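Local structure of endoribonuclease AbiQ (Lactococcus lactis, 4GLK) at residues A[10-15]-A[93-98]. The protein cleaves RNA as the endoribonuclease toxin of a type III toxin-antitoxin system, and is neutralised by its cognate antitoxin RNA, AntiQ. The protein carries 1 engineered substitution. Numbering follows the deposited sequence.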
ATOM      1  N   ASP A  10      -5.023   9.586 -10.922  1.00 27.34           N
ATOM      2  CA  ASP A  10      -4.041  10.656 -10.756  1.00 27.13           C
ATOM      3  C   ASP A  10      -4.701  11.841 -10.070  1.00 31.98           C
ATOM      4  O   ASP A  10      -4.076  12.482  -9.226  1.00 31.69           O
ATOM      5  CB  ASP A  10      -3.443  11.060 -12.126  1.00 29.54           C
ATOM      6  CG  ASP A  10      -2.542  10.009 -12.803  1.00 37.50           C
ATOM      7  OD1 ASP A  10      -1.892   9.215 -12.075  1.00 38.07           O
ATOM      8  OD2 ASP A  10      -2.454  10.014 -14.059  1.00 39.07           O
ATOM      9  N   GLU A  11      -6.008  12.070 -10.363  1.00 29.93           N
ATOM     10  CA  GLU A  11      -6.813  13.156  -9.796  1.00 29.92           C
ATOM     11  C   GLU A  11      -7.001  12.997  -8.285  1.00 31.17           C
ATOM     12  O   GLU A  11      -6.715  13.931  -7.531  1.00 30.85           O
ATOM     13  CB  GLU A  11      -8.156  13.291 -10.537  1.00 32.14           C
ATOM     14  CG  GLU A  11      -8.010  13.729 -11.996  1.00 49.33           C
ATOM     15  CD  GLU A  11      -7.876  12.655 -13.070  1.00 77.24           C
ATOM     16  OE1 GLU A  11      -8.383  12.889 -14.192  1.00 84.75           O
ATOM     17  OE2 GLU A  11      -7.255  11.597 -12.809  1.00 64.11           O
ATOM     18  N   TYR A  12      -7.443  11.799  -7.834  1.00 26.84           N
ATOM     19  CA  TYR A  12      -7.599  11.499  -6.417  1.00 24.85           C
ATOM     20  C   TYR A  12      -6.254  11.571  -5.666  1.00 28.54           C
ATOM     21  O   TYR A  12      -6.214  12.091  -4.552  1.00 29.35           O
ATOM     22  CB  TYR A  12      -8.208  10.114  -6.211  1.00 24.77           C
ATOM     23  CG  TYR A  12      -8.468   9.848  -4.751  1.00 24.92           C
ATOM     24  CD1 TYR A  12      -9.372  10.617  -4.026  1.00 26.86           C
ATOM     25  CD2 TYR A  12      -7.742   8.871  -4.067  1.00 25.16           C
ATOM     26  CE1 TYR A  12      -9.604  10.387  -2.675  1.00 27.39           C
ATOM     27  CE2 TYR A  12      -7.960   8.634  -2.711  1.00 25.45           C
ATOM     28  CZ  TYR A  12      -8.891   9.394  -2.020  1.00 30.57           C
ATOM     29  OH  TYR A  12      -9.117   9.178  -0.692  1.00 27.30           O
ATOM     30  N   ILE A  13      -5.169  11.024  -6.252  1.00 24.53           N
ATOM     31  CA  ILE A  13      -3.833  11.073  -5.628  1.00 23.75           C
ATOM     32  C   ILE A  13      -3.365  12.523  -5.473  1.00 28.12           C
ATOM     33  O   ILE A  13      -2.926  12.901  -4.382  1.00 28.66           O
ATOM     34  CB  ILE A  13      -2.818  10.187  -6.407  1.00 25.78           C
ATOM     35  CG1 ILE A  13      -3.206   8.691  -6.301  1.00 24.78           C
ATOM     36  CG2 ILE A  13      -1.357  10.434  -5.968  1.00 25.42           C
ATOM     37  CD1 ILE A  13      -3.105   8.017  -4.878  1.00 24.90           C
ATOM     38  N   ALA A  14      -3.511  13.340  -6.545  1.00 23.95           N
ATOM     39  CA  ALA A  14      -3.124  14.756  -6.531  1.00 24.90           C
ATOM     40  C   ALA A  14      -3.908  15.489  -5.452  1.00 31.37           C
ATOM     41  O   ALA A  14      -3.348  16.357  -4.798  1.00 31.72           O
ATOM     42  CB  ALA A  14      -3.356  15.405  -7.892  1.00 25.55           C
ATOM     43  N   TYR A  15      -5.175  15.087  -5.228  1.00 28.74           N
ATOM     44  CA  TYR A  15      -6.042  15.653  -4.206  1.00 29.68           C
ATOM     45  C   TYR A  15      -5.570  15.289  -2.788  1.00 35.87           C
ATOM     46  O   TYR A  15      -5.558  16.167  -1.924  1.00 35.98           O
ATOM     47  CB  TYR A  15      -7.495  15.258  -4.450  1.00 30.80           C
ATOM     48  CG  TYR A  15      -8.429  15.539  -3.291  1.00 33.41           C
ATOM     49  CD1 TYR A  15      -9.028  16.792  -3.140  1.00 35.45           C
ATOM     50  CD2 TYR A  15      -8.785  14.532  -2.399  1.00 34.35           C
ATOM     51  CE1 TYR A  15      -9.951  17.032  -2.121  1.00 34.98           C
ATOM     52  CE2 TYR A  15      -9.706  14.758  -1.382  1.00 35.65           C
ATOM     53  CZ  TYR A  15     -10.279  16.012  -1.238  1.00 41.05           C
ATOM     54  OH  TYR A  15     -11.163  16.215  -0.212  1.00 38.51           O
ATOM     55  N   ILE A  93      -3.476   4.178   2.055  1.00 20.61           N
ATOM     56  CA  ILE A  93      -4.453   5.246   1.924  1.00 19.61           C
ATOM     57  C   ILE A  93      -5.869   4.736   1.796  1.00 25.06           C
ATOM     58  O   ILE A  93      -6.100   3.681   1.182  1.00 23.58           O
ATOM     59  CB  ILE A  93      -4.098   6.160   0.680  1.00 22.05           C
ATOM     60  CG1 ILE A  93      -3.946   5.326  -0.624  1.00 22.48           C
ATOM     61  CG2 ILE A  93      -2.869   7.082   0.945  1.00 20.56           C
ATOM     62  CD1 ILE A  93      -3.959   6.132  -1.954  1.00 25.52           C
ATOM     63  N   PRO A  94      -6.859   5.539   2.259  1.00 23.57           N
ATOM     64  CA  PRO A  94      -8.256   5.180   2.001  1.00 23.00           C
ATOM     65  C   PRO A  94      -8.604   5.627   0.572  1.00 26.70           C
ATOM     66  O   PRO A  94      -8.251   6.743   0.155  1.00 26.78           O
ATOM     67  CB  PRO A  94      -9.017   5.978   3.065  1.00 24.40           C
ATOM     68  CG  PRO A  94      -8.189   7.193   3.282  1.00 28.16           C
ATOM     69  CD  PRO A  94      -6.759   6.833   2.973  1.00 24.22           C
ATOM     70  N   VAL A  95      -9.244   4.744  -0.201  1.00 22.38           N
ATOM     71  CA  VAL A  95      -9.598   5.073  -1.584  1.00 21.74           C
ATOM     72  C   VAL A  95     -11.095   4.845  -1.796  1.00 26.29           C
ATOM     73  O   VAL A  95     -11.572   3.717  -1.609  1.00 23.83           O
ATOM     74  CB  VAL A  95      -8.751   4.291  -2.652  1.00 23.83           C
ATOM     75  CG1 VAL A  95      -9.139   4.712  -4.082  1.00 22.87           C
ATOM     76  CG2 VAL A  95      -7.257   4.477  -2.431  1.00 23.10           C
ATOM     77  N   PRO A  96     -11.847   5.886  -2.221  1.00 26.26           N
ATOM     78  CA  PRO A  96     -13.285   5.677  -2.515  1.00 26.32           C
ATOM     79  C   PRO A  96     -13.409   4.734  -3.708  1.00 31.04           C
ATOM     80  O   PRO A  96     -12.509   4.683  -4.546  1.00 28.59           O
ATOM     81  CB  PRO A  96     -13.780   7.079  -2.889  1.00 27.50           C
ATOM     82  CG  PRO A  96     -12.711   8.024  -2.435  1.00 31.59           C
ATOM     83  CD  PRO A  96     -11.429   7.265  -2.530  1.00 26.87           C
ATOM     84  N   ASP A  97     -14.494   3.961  -3.764  1.00 30.56           N
ATOM     85  CA  ASP A  97     -14.764   3.003  -4.838  1.00 31.14           C
ATOM     86  C   ASP A  97     -14.540   3.565  -6.263  1.00 32.05           C
ATOM     87  O   ASP A  97     -14.024   2.857  -7.123  1.00 31.58           O
ATOM     88  CB  ASP A  97     -16.199   2.457  -4.702  1.00 34.36           C
ATOM     89  CG  ASP A  97     -16.485   1.654  -3.441  1.00 59.39           C
ATOM     90  OD1 ASP A  97     -15.702   0.717  -3.135  1.00 62.84           O
ATOM     91  OD2 ASP A  97     -17.520   1.927  -2.784  1.00 70.14           O
ATOM     92  N   SER A  98     -14.936   4.824  -6.498  1.00 26.94           N
ATOM     93  CA  SER A  98     -14.851   5.499  -7.800  1.00 27.00           C
ATOM     94  C   SER A  98     -13.444   5.747  -8.324  1.00 31.17           C
ATOM     95  O   SER A  98     -13.259   5.868  -9.542  1.00 32.64           O
ATOM     96  CB  SER A  98     -15.599   6.826  -7.752  1.00 29.06           C
ATOM     97  OG  SER A  98     -14.977   7.711  -6.835  1.00 37.68           O
TER
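Tyr12 reaches across from helix 10-16 to the backbone of the 93-98 segment, where its hydroxyl OH donates a hydrogen bond to Pro94 O at 2.7 Å. The bond is bent at the acceptor, with a C=O...OH angle of 145°, and the hydroxyl sits 32° out of the carbonyl plane, while from the ring's side the oxygen lies at the edge, near the ring plane. Pro96 takes one face of the same ring: its CD makes a CH-pi contact 3.7 Å from the ring centroid, shifted toward the rim on the hydroxyl side, and comes within 3.4 Å of Tyr12 CZ. The Tyr12 and Pro96 side chains reach toward each other tip to tip. With CG anti to its backbone N (chi1 -176°), the Tyr12 side chain points toward the 93-98 segment; Tyr12 CA and Val95 CA, the closest pair of CA atoms, are 8.3 Å apart, and Val95 CG2 brushes Tyr12 CE2 at 4.2 Å. The next residue, Ile13, meets Ile93 through their CD1 atoms at 3.6 Å, the two side chains crossing at about a right angle.

In the ToxN/AbiQ fold, helix 10-16 directly follows strand 4-8 of the antiparallel sheet and packs against the end of strand 79-94, which neighbours strand 45-52, and against the chain leading on toward strand 100-102. Ile93 is backbone hydrogen-bonded with Phe47, and Val95 with Asn45, which joins this segment to strand 45-52, while Tyr34 of strand 33-40 touches both isoleucines. Helix 155-166 lies alongside: Tyr165 meets the Tyr12 ring edge-to-face, and Leu158 packs on Pro94. Back at the start of helix 10-16, Thr9 OG1 is hydrogen-bonded to Tyr12 N.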